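Local coordinates for putative methyl-accepting chemotaxis protein (Salmonella enterica subsp. enterica serovar Typhimurium str. LT2, PDB 6DB1), which probably senses chemical signals for chemotaxis through this N-terminal ligand-binding domain, which would pass them to the rest of a methyl-accepting receptor, at residues V98-Q103 against S114-T119; V35-R40 against R57-N62; M21-Q26 against L67-A72; L87-A92 against S125-A130. All coordinates share one frame; numbering follows the deposited sequence.

Contact 1 (V98-Q103 against S114-T119); sequences VVPQMQ and SEHAST
The imidazole of His116 and the amide of Gln101 are the flat groups here, and their planes stand almost perpendicular, 89° apart. Pro100 and Gln101 both reach the imidazole at a slant. Pro100 CB lies 3.6 Å from His116 CE1, and Gln101 CG lies 3.5 Å from His116 CD2. The ring therefore rests across two consecutive residues of the helix 98-103. Its CG stands anti to the backbone N of His116 (chi1 167°), which sends the ring out toward that helix. Gln101 does not start out toward the other helix, but its chain, extended beyond CG, brings the amide to Ala117. Gln101 NE2 comes within 3.2 Å of Ala117 CB, a tight approach that is plain contact and not a polar bond. Gln101 CD is also near, 3.5 Å from Ala117 CB. The axes of the two segments run antiparallel, at 163°, and come within 9.7 Å. Gln101 and Ala117 have the closest CA atoms, 6.4 Å apart. This pairs helix 80-105 with helix 110-144, consecutive members of an antiparallel four-helix bundle. The polar ends find partners just beyond the contact. Gln101 NE2 hydrogen bonds to Thr121 OG1 on the opposite helix, and His116 NE2 makes a weak hydrogen bond to Gly97 O. Gln101 NE2 thus both packs and bonds. The direct contact is van der Waals in kind, while the Thr121 bond should help orient the amide, and the weak Gly97 bond may do the same for the imidazole. The Gly97 bond is consistent with a proton on His116 NE2.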
loop_
_atom_site.group_PDB
_atom_site.type_symbol
_atom_site.label_atom_id
_atom_site.label_comp_id
_atom_site.label_asym_id
_atom_site.label_seq_id
_atom_site.Cartn_x
_atom_site.Cartn_y
_atom_site.Cartn_z
ATOM N N VAL A 98 8.521 -9.157 10.863
ATOM C CA VAL A 98 7.163 -9.635 11.046
ATOM C C VAL A 98 7.084 -10.976 11.781
ATOM O O VAL A 98 6.301 -11.114 12.721
ATOM C CB VAL A 98 6.467 -9.737 9.681
ATOM C CG1 VAL A 98 5.192 -10.558 9.744
ATOM C CG2 VAL A 98 6.202 -8.358 9.101
ATOM N N VAL A 99 7.799 -11.977 11.303
ATOM C CA VAL A 99 7.709 -13.292 11.902
ATOM C C VAL A 99 8.153 -13.241 13.370
ATOM O O VAL A 99 7.442 -13.740 14.236
ATOM C CB VAL A 99 8.486 -14.341 11.084
ATOM C CG1 VAL A 99 8.751 -15.600 11.891
ATOM C CG2 VAL A 99 7.765 -14.670 9.788
ATOM N N PRO A 100 9.311 -12.654 13.661
ATOM C CA PRO A 100 9.641 -12.646 15.069
ATOM C C PRO A 100 8.530 -12.010 15.916
ATOM O O PRO A 100 8.095 -12.622 16.902
ATOM C CB PRO A 100 10.948 -11.850 15.149
ATOM C CG PRO A 100 11.618 -12.200 13.850
ATOM C CD PRO A 100 10.473 -12.234 12.858
ATOM N N GLN A 101 8.058 -10.832 15.528
ATOM C CA GLN A 101 7.006 -10.162 16.296
ATOM C C GLN A 101 5.878 -11.142 16.630
ATOM O O GLN A 101 5.428 -11.199 17.764
ATOM C CB GLN A 101 6.406 -8.976 15.544
ATOM C CG GLN A 101 7.336 -7.779 15.432
ATOM C CD GLN A 101 6.573 -6.557 14.988
ATOM O OE1 GLN A 101 5.345 -6.547 15.006
ATOM N NE2 GLN A 101 7.292 -5.509 14.611
HETATM N N MSE A 102 5.430 -11.898 15.639
HETATM C CA MSE A 102 4.346 -12.850 15.862
HETATM C C MSE A 102 4.693 -13.940 16.835
HETATM O O MSE A 102 3.877 -14.303 17.678
HETATM C CB MSE A 102 3.976 -13.516 14.556
HETATM C CG MSE A 102 2.760 -12.828 13.981
HETATM SE SE MSE A 102 1.151 -13.781 14.559
HETATM C CE MSE A 102 0.493 -12.240 15.560
ATOM N N GLN A 103 5.897 -14.489 16.724
ATOM C CA GLN A 103 6.309 -15.564 17.615
ATOM C C GLN A 103 6.531 -14.993 19.024
ATOM O O GLN A 103 6.200 -15.631 20.037
ATOM C CB GLN A 103 7.532 -16.270 17.025
ATOM C CG GLN A 103 7.199 -17.051 15.754
ATOM C CD GLN A 103 8.383 -17.726 15.095
ATOM O OE1 GLN A 103 9.518 -17.248 15.157
ATOM N NE2 GLN A 103 8.114 -18.826 14.404
ATOM N N SER A 114 7.236 -5.719 22.165
ATOM C CA SER A 114 7.053 -4.280 22.016
ATOM C C SER A 114 8.390 -3.608 21.670
ATOM O O SER A 114 8.434 -2.747 20.796
ATOM C CB SER A 114 6.433 -3.682 23.250
ATOM O OG SER A 114 6.131 -2.307 23.055
ATOM N N GLU A 115 9.476 -4.020 22.320
ATOM C CA GLU A 115 10.785 -3.403 22.081
ATOM C C GLU A 115 11.329 -3.796 20.696
ATOM O O GLU A 115 11.897 -2.953 20.001
ATOM C CB GLU A 115 11.763 -3.781 23.194
ATOM C CG GLU A 115 12.923 -2.808 23.328
ATOM C CD GLU A 115 14.295 -3.451 23.253
ATOM O OE1 GLU A 115 14.903 -3.666 24.321
ATOM O OE2 GLU A 115 14.752 -3.737 22.128
ATOM N N HIS A 116 11.193 -5.065 20.315
ATOM C CA HIS A 116 11.659 -5.545 18.998
ATOM C C HIS A 116 10.964 -4.762 17.880
ATOM O O HIS A 116 11.603 -4.276 16.941
ATOM C CB HIS A 116 11.376 -7.047 18.840
ATOM C CG HIS A 116 11.536 -7.574 17.450
ATOM N ND1 HIS A 116 12.645 -8.292 17.047
ATOM C CD2 HIS A 116 10.720 -7.512 16.375
ATOM C CE1 HIS A 116 12.507 -8.645 15.783
ATOM N NE2 HIS A 116 11.337 -8.176 15.347
ATOM N N ALA A 117 9.645 -4.662 18.024
ATOM C CA ALA A 117 8.754 -4.002 17.068
ATOM C C ALA A 117 9.072 -2.506 16.911
ATOM O O ALA A 117 8.810 -1.936 15.849
ATOM C CB ALA A 117 7.322 -4.197 17.511
ATOM N N SER A 118 9.601 -1.868 17.955
ATOM C CA SER A 118 9.895 -0.425 17.899
ATOM C C SER A 118 11.331 -0.146 17.434
ATOM O O SER A 118 11.617 0.964 16.974
ATOM C CB SER A 118 9.658 0.230 19.234
ATOM O OG SER A 118 8.286 0.180 19.591
ATOM N N THR A 119 12.236 -1.113 17.597
ATOM C CA THR A 119 13.631 -0.879 17.225
ATOM C C THR A 119 14.004 -1.617 15.932
ATOM O O THR A 119 14.393 -0.985 14.943
ATOM C CB THR A 119 14.584 -1.299 18.354
ATOM O OG1 THR A 119 14.246 -2.632 18.737
ATOM C CG2 THR A 119 14.514 -0.396 19.568
#

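Contact 2 (V35-R40 against R57-N62); sequences VTRLSR and RQSLEN
Arg37 reaches Gln58 and Ser59 by folding its chain. Its CG is anti to its own carbonyl carbon, and sharp bends follow at chi2 (-94°) and again at chi3. These turns lay the guanidinium beside helix 57-62. Arg37 was modelled in two conformers, and this holds for the one given. Gln58 answers with a long, extended chain whose CG is anti to the backbone N, and this carries its amide out to the arginine. Ser59 needs no such reach, because its CB already points at the other helix. Gln58 OE1 sits at the edge of the guanidinium, near its plane, and accepts a weak hydrogen bond from Arg37 NH1. Arg37 NH1 and Gln58 OE1 are 3.2 Å apart, and the angle at the hydrogen is only 138°. Ser59 OG lies over one face of the guanidinium. Ser59 OG is 2.9 Å from Arg37 NE and 3.4 Å from Arg37 CZ. This is close, but the direction is wrong for a hydrogen bond from NE. The stronger partner of Arg37 NH1 is Pro55 O, one turn before Ser59. Ser59 OG makes a weak hydrogen bond to that same carbonyl. The contact joins helix 13-46 to the start of helix 54-73 in the four-helix bundle. The backbones stay well apart, with Arg37 CA and Ser59 CA 8.0 Å from each other, so the arginine spans the gap. One NH1 thus serves two oxygens, and the carbonyl of Pro55 should hold it more firmly than Gln58. The positive charge is met here by neutral oxygens, which would ease it without forming a salt bridge.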
loop_
_atom_site.group_PDB
_atom_site.type_symbol
_atom_site.label_atom_id
_atom_site.label_comp_id
_atom_site.label_asym_id
_atom_site.label_seq_id
_atom_site.Cartn_x
_atom_site.Cartn_y
_atom_site.Cartn_z
ATOM N N VAL A 35 0.498 -4.934 11.167
ATOM C CA VAL A 35 0.947 -4.121 12.274
ATOM C C VAL A 35 -0.248 -3.672 13.118
ATOM O O VAL A 35 -0.138 -3.604 14.330
ATOM C CB VAL A 35 1.760 -2.906 11.792
ATOM C CG1 VAL A 35 2.059 -1.943 12.932
ATOM C CG2 VAL A 35 3.043 -3.331 11.099
ATOM N N THR A 36 -1.372 -3.359 12.479
ATOM C CA THR A 36 -2.545 -2.899 13.208
ATOM C C THR A 36 -3.273 -4.084 13.852
ATOM O O THR A 36 -3.655 -4.025 15.028
ATOM C CB THR A 36 -3.505 -2.117 12.307
ATOM O OG1 THR A 36 -4.062 -3.012 11.347
ATOM C CG2 THR A 36 -2.840 -0.956 11.600
ATOM N N ARG A 37 -3.440 -5.147 13.068
ATOM C CA ARG A 37 -4.103 -6.371 13.506
ATOM C C ARG A 37 -3.490 -6.829 14.837
ATOM O O ARG A 37 -4.185 -6.978 15.859
ATOM C CB ARG A 37 -3.907 -7.466 12.449
ATOM C CG ARG A 37 -4.144 -7.018 11.012
ATOM C CD ARG A 37 -5.522 -7.232 10.409
ATOM N NE ARG A 37 -5.728 -8.614 9.986
ATOM C CZ ARG A 37 -6.711 -9.023 9.187
ATOM N NH1 ARG A 37 -6.833 -10.306 8.887
ATOM N NH2 ARG A 37 -7.565 -8.147 8.688
ATOM N N LEU A 38 -2.168 -6.992 14.808
ATOM C CA LEU A 38 -1.374 -7.510 15.949
ATOM C C LEU A 38 -1.462 -6.577 17.165
ATOM O O LEU A 38 -1.482 -7.048 18.318
ATOM C CB LEU A 38 0.087 -7.677 15.521
ATOM C CG LEU A 38 1.012 -8.267 16.587
ATOM C CD1 LEU A 38 0.428 -9.557 17.144
ATOM C CD2 LEU A 38 2.416 -8.504 16.039
ATOM N N SER A 39 -1.463 -5.275 16.910
ATOM C CA SER A 39 -1.532 -4.292 17.982
ATOM C C SER A 39 -2.864 -4.420 18.744
ATOM O O SER A 39 -2.874 -4.421 19.983
ATOM C CB SER A 39 -1.320 -2.905 17.434
ATOM O OG SER A 39 -1.468 -1.929 18.450
ATOM N N ARG A 40 -3.982 -4.558 18.024
ATOM C CA ARG A 40 -5.287 -4.681 18.688
ATOM C C ARG A 40 -5.338 -5.974 19.514
ATOM O O ARG A 40 -5.896 -5.988 20.630
ATOM C CB ARG A 40 -6.436 -4.636 17.679
ATOM C CG ARG A 40 -6.507 -3.347 16.871
ATOM C CD ARG A 40 -7.831 -3.214 16.142
ATOM N NE ARG A 40 -8.194 -4.439 15.439
ATOM C CZ ARG A 40 -7.773 -4.773 14.223
ATOM N NH1 ARG A 40 -6.951 -3.977 13.561
ATOM N NH2 ARG A 40 -8.178 -5.905 13.672
ATOM N N ARG A 57 -2.200 -13.543 11.993
ATOM C CA ARG A 57 -1.626 -14.691 11.288
ATOM C C ARG A 57 -2.083 -14.665 9.824
ATOM O O ARG A 57 -1.325 -15.051 8.934
ATOM C CB ARG A 57 -2.057 -16.024 11.917
ATOM C CG ARG A 57 -1.423 -16.353 13.263
ATOM C CD ARG A 57 -2.108 -17.539 13.938
ATOM N NE ARG A 57 -1.515 -17.873 15.228
ATOM C CZ ARG A 57 -2.019 -18.738 16.110
ATOM N NH1 ARG A 57 -1.402 -18.946 17.263
ATOM N NH2 ARG A 57 -3.148 -19.371 15.852
ATOM N N GLN A 58 -3.332 -14.248 9.591
ATOM C CA GLN A 58 -3.880 -14.191 8.241
ATOM C C GLN A 58 -3.091 -13.179 7.405
ATOM O O GLN A 58 -2.789 -13.432 6.250
ATOM C CB GLN A 58 -5.364 -13.814 8.270
ATOM C CG GLN A 58 -5.938 -13.471 6.902
ATOM C CD GLN A 58 -7.425 -13.223 6.945
ATOM O OE1 GLN A 58 -7.912 -12.188 6.495
ATOM N NE2 GLN A 58 -8.161 -14.165 7.511
ATOM N N SER A 59 -2.798 -12.031 8.000
ATOM C CA SER A 59 -2.076 -10.982 7.311
ATOM C C SER A 59 -0.635 -11.435 7.026
ATOM O O SER A 59 -0.157 -11.280 5.909
ATOM C CB SER A 59 -2.147 -9.691 8.094
ATOM O OG SER A 59 -3.497 -9.234 8.183
ATOM N N LEU A 60 0.040 -11.999 8.027
ATOM C CA LEU A 60 1.399 -12.495 7.864
ATOM C C LEU A 60 1.412 -13.506 6.719
ATOM O O LEU A 60 2.235 -13.416 5.807
ATOM C CB LEU A 60 1.873 -13.121 9.179
ATOM C CG LEU A 60 3.290 -13.697 9.189
ATOM C CD1 LEU A 60 3.853 -13.707 10.592
ATOM C CD2 LEU A 60 3.344 -15.095 8.592
ATOM N N GLU A 61 0.455 -14.425 6.746
ATOM C CA GLU A 61 0.357 -15.435 5.710
ATOM C C GLU A 61 0.075 -14.775 4.346
ATOM O O GLU A 61 0.620 -15.222 3.334
ATOM C CB GLU A 61 -0.695 -16.482 6.066
ATOM C CG GLU A 61 -0.136 -17.882 6.069
ATOM C CD GLU A 61 0.470 -18.298 4.744
ATOM O OE1 GLU A 61 1.384 -19.146 4.757
ATOM O OE2 GLU A 61 0.020 -17.779 3.697
ATOM N N ASN A 62 -0.735 -13.713 4.309
ATOM C CA ASN A 62 -1.032 -13.020 3.035
ATOM C C ASN A 62 0.231 -12.304 2.516
ATOM O O ASN A 62 0.459 -12.241 1.302
ATOM C CB ASN A 62 -2.210 -12.050 3.163
ATOM C CG ASN A 62 -3.563 -12.725 3.251
ATOM O OD1 ASN A 62 -3.712 -13.901 2.915
ATOM N ND2 ASN A 62 -4.574 -11.968 3.654
#

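Contact 3 (M21-Q26 against L67-A72); sequences MTVLSQ and LEEMKA
Met70, present as selenomethionine, packs along Val23 and Leu24 where the first two helices of an antiparallel four-helix bundle meet. Met70 CB starts beside the valine, 4.0 Å from Val23 CG1. The chain then bends at chi2 (75°) and turns the selenium toward helix 21-26. Met70 SE lies 3.8 Å from Val23 CG1 and 3.9 Å from the backbone Leu24 N. The methyl Met70 CE goes on to Leu24 CB, at 4.2 Å. Val23 and Met70 pass alongside one another, pointing opposite ways, so the valine branch meets Met70 at both CB and SE. The axes of the two segments approach to 9.3 Å and run at 159°. Leu87 and Trp90 of helix 80-105 and Phe135 of helix 110-144 also touch Met70, so its chain lies in the bundle interior. The far side of helix 21-26 faces the second subunit, where Thr22 OG1 makes a weak hydrogen bond to Ser25 OG of that subunit. Toward the outside of the contact, Glu69 extends over the other valine branch. Its carboxylate is also tied to Lys66 by a salt bridge through OE2, while Glu69 OE1 lies 3.6 Å from Val23 CG2.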
loop_
_atom_site.group_PDB
_atom_site.type_symbol
_atom_site.label_atom_id
_atom_site.label_comp_id
_atom_site.label_asym_id
_atom_site.label_seq_id
_atom_site.Cartn_x
_atom_site.Cartn_y
_atom_site.Cartn_z
HETATM N N MSE A 21 2.986 -4.324 -9.944
HETATM C CA MSE A 21 2.666 -3.138 -9.128
HETATM C C MSE A 21 1.518 -3.451 -8.182
HETATM O O MSE A 21 1.507 -3.005 -7.052
HETATM C CB MSE A 21 2.378 -1.923 -10.037
HETATM C CG MSE A 21 1.933 -0.676 -9.256
HETATM SE SE MSE A 21 1.537 0.824 -10.486
HETATM C CE MSE A 21 2.647 0.154 -11.973
ATOM N N THR A 22 0.563 -4.254 -8.647
ATOM C CA THR A 22 -0.595 -4.644 -7.845
ATOM C C THR A 22 -0.179 -5.611 -6.731
ATOM O O THR A 22 -0.624 -5.459 -5.611
ATOM C CB THR A 22 -1.689 -5.265 -8.724
ATOM O OG1 THR A 22 -2.202 -4.223 -9.557
ATOM C CG2 THR A 22 -2.811 -5.885 -7.918
ATOM N N VAL A 23 0.668 -6.596 -7.044
ATOM C CA VAL A 23 1.130 -7.549 -6.030
ATOM C C VAL A 23 1.960 -6.816 -4.964
ATOM O O VAL A 23 1.857 -7.127 -3.768
ATOM C CB VAL A 23 1.902 -8.713 -6.675
ATOM C CG1 VAL A 23 2.648 -9.558 -5.653
ATOM C CG2 VAL A 23 0.968 -9.574 -7.503
ATOM N N LEU A 24 2.777 -5.859 -5.382
ATOM C CA LEU A 24 3.587 -5.077 -4.451
ATOM C C LEU A 24 2.673 -4.244 -3.533
ATOM O O LEU A 24 2.907 -4.162 -2.331
ATOM C CB LEU A 24 4.558 -4.197 -5.251
ATOM C CG LEU A 24 5.458 -3.258 -4.439
ATOM C CD1 LEU A 24 6.320 -4.021 -3.441
ATOM C CD2 LEU A 24 6.335 -2.416 -5.365
ATOM N N SER A 25 1.641 -3.609 -4.080
ATOM C CA SER A 25 0.711 -2.810 -3.252
ATOM C C SER A 25 -0.045 -3.698 -2.262
ATOM O O SER A 25 -0.277 -3.319 -1.128
ATOM C CB SER A 25 -0.261 -2.052 -4.096
ATOM O OG SER A 25 0.395 -1.020 -4.792
ATOM N N GLN A 26 -0.443 -4.869 -2.729
ATOM C CA GLN A 26 -1.144 -5.809 -1.897
ATOM C C GLN A 26 -0.217 -6.255 -0.763
ATOM O O GLN A 26 -0.669 -6.392 0.375
ATOM C CB GLN A 26 -1.642 -6.989 -2.727
ATOM C CG GLN A 26 -2.830 -6.652 -3.613
ATOM C CD GLN A 26 -3.120 -7.738 -4.625
ATOM O OE1 GLN A 26 -2.257 -8.546 -4.983
ATOM N NE2 GLN A 26 -4.341 -7.740 -5.127
ATOM N N LEU A 67 4.691 -12.205 -1.400
ATOM C CA LEU A 67 6.107 -12.258 -1.746
ATOM C C LEU A 67 6.343 -13.400 -2.744
ATOM O O LEU A 67 7.081 -13.246 -3.698
ATOM C CB LEU A 67 6.952 -12.469 -0.486
ATOM C CG LEU A 67 8.447 -12.688 -0.724
ATOM C CD1 LEU A 67 9.091 -11.472 -1.369
ATOM C CD2 LEU A 67 9.157 -13.046 0.581
ATOM N N GLU A 68 5.733 -14.557 -2.506
ATOM C CA GLU A 68 5.931 -15.682 -3.408
ATOM C C GLU A 68 5.428 -15.314 -4.808
ATOM O O GLU A 68 6.075 -15.611 -5.791
ATOM C CB GLU A 68 5.220 -16.932 -2.887
ATOM C CG GLU A 68 5.930 -17.590 -1.721
ATOM C CD GLU A 68 7.415 -17.808 -1.924
ATOM O OE1 GLU A 68 8.201 -16.992 -1.413
ATOM O OE2 GLU A 68 7.779 -18.782 -2.608
ATOM N N GLU A 69 4.293 -14.639 -4.878
ATOM C CA GLU A 69 3.709 -14.224 -6.147
ATOM C C GLU A 69 4.619 -13.175 -6.815
ATOM O O GLU A 69 4.797 -13.173 -8.062
ATOM C CB GLU A 69 2.313 -13.668 -5.874
ATOM C CG GLU A 69 1.299 -13.927 -6.956
ATOM C CD GLU A 69 -0.033 -13.234 -6.698
ATOM O OE1 GLU A 69 -0.645 -12.777 -7.690
ATOM O OE2 GLU A 69 -0.444 -13.125 -5.507
HETATM N N MSE A 70 5.232 -12.313 -6.007
HETATM C CA MSE A 70 6.119 -11.288 -6.572
HETATM C C MSE A 70 7.310 -11.938 -7.185
HETATM O O MSE A 70 7.711 -11.574 -8.297
HETATM C CB MSE A 70 6.583 -10.255 -5.548
HETATM C CG MSE A 70 7.171 -8.994 -6.221
HETATM SE SE MSE A 70 5.766 -7.845 -6.993
HETATM C CE MSE A 70 6.987 -6.522 -7.750
ATOM N N LYS A 71 7.874 -12.930 -6.483
ATOM C CA LYS A 71 9.064 -13.663 -6.969
ATOM C C LYS A 71 8.781 -14.380 -8.297
ATOM O O LYS A 71 9.642 -14.400 -9.196
ATOM C CB LYS A 71 9.498 -14.724 -5.952
ATOM C CG LYS A 71 10.218 -14.192 -4.722
ATOM C CD LYS A 71 10.504 -15.265 -3.714
ATOM C CE LYS A 71 11.461 -14.797 -2.645
ATOM N NZ LYS A 71 11.478 -15.741 -1.509
ATOM N N ALA A 72 7.607 -15.012 -8.382
ATOM C CA ALA A 72 7.193 -15.763 -9.576
ATOM C C ALA A 72 7.071 -14.846 -10.803
ATOM O O ALA A 72 7.270 -15.316 -11.919
ATOM C CB ALA A 72 5.896 -16.504 -9.302
#

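Contact 4 (L87-A92 against S125-A130); sequences LSNWQA and SRAFGA
Phe128 turns the edge of its ring to the face of the Trp90 indole, in a T-shaped pair. The planes stand at 67°, and the centroid of the five-membered ring of Trp90 is 5.1 Å from that of the Phe128 phenyl. The two side chains nevertheless lie side by side and point the same way, into the protein. Phe128 CE1 is the touching atom. Phe128 CE1 sits above the indole, displaced toward the rim, 3.7 Å from Trp90 CG. Phe128 CD1 rests against the backbone, 3.6 Å from Trp90 CA. With CG anti to the backbone N (chi1 171°), the Phe128 ring swings in to reach Trp90. The pair joins the third and fourth helices of the antiparallel four-helix bundle, whose segments here run at 154°. The backbones come close, with Asn89 CA and Phe128 CA only 4.9 Å apart. Leu24 of helix 13-46 touches both aromatic rings, and Leu67 and Met70 of helix 54-73 touch Trp90. The CB of Asn89 points toward the other helix and lies 3.9 Å from Phe128 CA. The amide makes a weak hydrogen bond, Asn89 ND2 to Ala127 O at 3.2 Å. Ser131 OG bonds to that carbonyl too, and more weakly to Asn89 ND2.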
loop_
_atom_site.group_PDB
_atom_site.type_symbol
_atom_site.label_atom_id
_atom_site.label_comp_id
_atom_site.label_asym_id
_atom_site.label_seq_id
_atom_site.Cartn_x
_atom_site.Cartn_y
_atom_site.Cartn_z
ATOM N N LEU A 87 12.514 -7.671 -3.670
ATOM C CA LEU A 87 12.326 -9.021 -3.128
ATOM C C LEU A 87 13.187 -9.237 -1.875
ATOM O O LEU A 87 12.727 -9.864 -0.922
ATOM C CB LEU A 87 12.668 -10.049 -4.207
ATOM C CG LEU A 87 11.807 -9.997 -5.468
ATOM C CD1 LEU A 87 12.315 -10.968 -6.525
ATOM C CD2 LEU A 87 10.358 -10.273 -5.140
ATOM N N SER A 88 14.417 -8.738 -1.861
ATOM C CA SER A 88 15.278 -8.954 -0.691
ATOM C C SER A 88 14.789 -8.158 0.518
ATOM O O SER A 88 14.810 -8.669 1.617
ATOM C CB SER A 88 16.702 -8.625 -0.997
ATOM O OG SER A 88 17.229 -9.582 -1.886
ATOM N N ASN A 89 14.364 -6.923 0.315
ATOM C CA ASN A 89 13.879 -6.094 1.433
ATOM C C ASN A 89 12.515 -6.612 1.905
ATOM O O ASN A 89 12.213 -6.584 3.110
ATOM C CB ASN A 89 13.882 -4.607 1.066
ATOM C CG ASN A 89 15.287 -4.062 0.939
ATOM O OD1 ASN A 89 16.243 -4.718 1.346
ATOM N ND2 ASN A 89 15.423 -2.854 0.418
ATOM N N TRP A 90 11.699 -7.102 0.976
ATOM C CA TRP A 90 10.397 -7.659 1.332
ATOM C C TRP A 90 10.632 -8.896 2.202
ATOM O O TRP A 90 10.051 -9.039 3.272
ATOM C CB TRP A 90 9.627 -8.044 0.066
ATOM C CG TRP A 90 8.170 -8.361 0.223
ATOM C CD1 TRP A 90 7.532 -8.922 1.287
ATOM C CD2 TRP A 90 7.191 -8.291 -0.827
ATOM N NE1 TRP A 90 6.207 -9.109 1.000
ATOM C CE2 TRP A 90 5.972 -8.736 -0.296
ATOM C CE3 TRP A 90 7.218 -7.823 -2.140
ATOM C CZ2 TRP A 90 4.803 -8.769 -1.045
ATOM C CZ3 TRP A 90 6.061 -7.842 -2.884
ATOM C CH2 TRP A 90 4.875 -8.337 -2.345
ATOM N N GLN A 91 11.499 -9.786 1.708
ATOM C CA GLN A 91 11.797 -11.056 2.415
ATOM C C GLN A 91 12.424 -10.773 3.790
ATOM O O GLN A 91 12.131 -11.474 4.756
ATOM C CB GLN A 91 12.673 -11.974 1.557
ATOM C CG GLN A 91 13.053 -13.270 2.269
ATOM C CD GLN A 91 13.566 -14.332 1.329
ATOM O OE1 GLN A 91 13.125 -14.445 0.188
ATOM N NE2 GLN A 91 14.462 -15.170 1.825
ATOM N N ALA A 92 13.275 -9.755 3.885
ATOM C CA ALA A 92 13.893 -9.425 5.165
ATOM C C ALA A 92 12.820 -8.920 6.145
ATOM O O ALA A 92 12.770 -9.347 7.295
ATOM C CB ALA A 92 14.986 -8.401 4.958
ATOM N N SER A 125 11.337 -1.948 7.692
ATOM C CA SER A 125 10.167 -1.393 7.071
ATOM C C SER A 125 10.597 -0.238 6.159
ATOM O O SER A 125 10.197 -0.165 5.016
ATOM C CB SER A 125 9.181 -0.951 8.114
ATOM O OG SER A 125 7.944 -0.604 7.521
ATOM N N ARG A 126 11.511 0.573 6.654
ATOM C CA ARG A 126 11.991 1.730 5.946
ATOM C C ARG A 126 12.721 1.305 4.663
ATOM O O ARG A 126 12.546 1.934 3.612
ATOM C CB ARG A 126 12.835 2.584 6.899
ATOM C CG ARG A 126 13.184 3.963 6.365
ATOM C CD ARG A 126 13.541 4.955 7.470
ATOM N NE ARG A 126 14.540 4.462 8.419
ATOM C CZ ARG A 126 14.269 3.920 9.606
ATOM N NH1 ARG A 126 13.018 3.810 10.024
ATOM N NH2 ARG A 126 15.256 3.495 10.375
ATOM N N ALA A 127 13.474 0.217 4.704
ATOM C CA ALA A 127 14.197 -0.212 3.528
ATOM C C ALA A 127 13.212 -0.750 2.481
ATOM O O ALA A 127 13.396 -0.542 1.291
ATOM C CB ALA A 127 15.223 -1.255 3.899
ATOM N N PHE A 128 12.181 -1.452 2.930
ATOM C CA PHE A 128 11.203 -1.987 2.009
ATOM C C PHE A 128 10.515 -0.819 1.302
ATOM O O PHE A 128 10.305 -0.841 0.085
ATOM C CB PHE A 128 10.205 -2.885 2.743
ATOM C CG PHE A 128 9.031 -3.314 1.904
ATOM C CD1 PHE A 128 9.173 -4.298 0.944
ATOM C CD2 PHE A 128 7.786 -2.736 2.086
ATOM C CE1 PHE A 128 8.095 -4.695 0.172
ATOM C CE2 PHE A 128 6.707 -3.137 1.313
ATOM C CZ PHE A 128 6.863 -4.112 0.357
ATOM N N GLY A 129 10.187 0.199 2.069
ATOM C CA GLY A 129 9.551 1.380 1.490
ATOM C C GLY A 129 10.438 2.049 0.455
ATOM O O GLY A 129 9.934 2.572 -0.548
ATOM N N ALA A 130 11.758 2.024 0.668
ATOM C CA ALA A 130 12.675 2.702 -0.276
ATOM C C ALA A 130 12.735 1.909 -1.580
ATOM O O ALA A 130 12.761 2.478 -2.681
ATOM C CB ALA A 130 14.044 2.879 0.332
#

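The four contacts join the helices of one bundle: 13-46 with 54-73 in contacts 2 and 3, and 80-105 with 110-144 in contacts 1 and 4. Contact 2 falls within the chain span of contact 3, and contact 1 within that of contact 4, so the chain forms two successive hairpins. Contacts 1 and 2 lie toward one end, with centres about 12 Å apart, and touch through Met102, Leu38, Val98 and Leu60. Contacts 3 and 4, with centres about 13 Å apart, touch through Lys71, Gln91, Trp90 and Met70. The centres of contacts 1 and 3 are about 23 Å apart, on opposite sides of the chain's centre. The hairpins thus pack together along the bundle, and contact 3 also meets the second subunit.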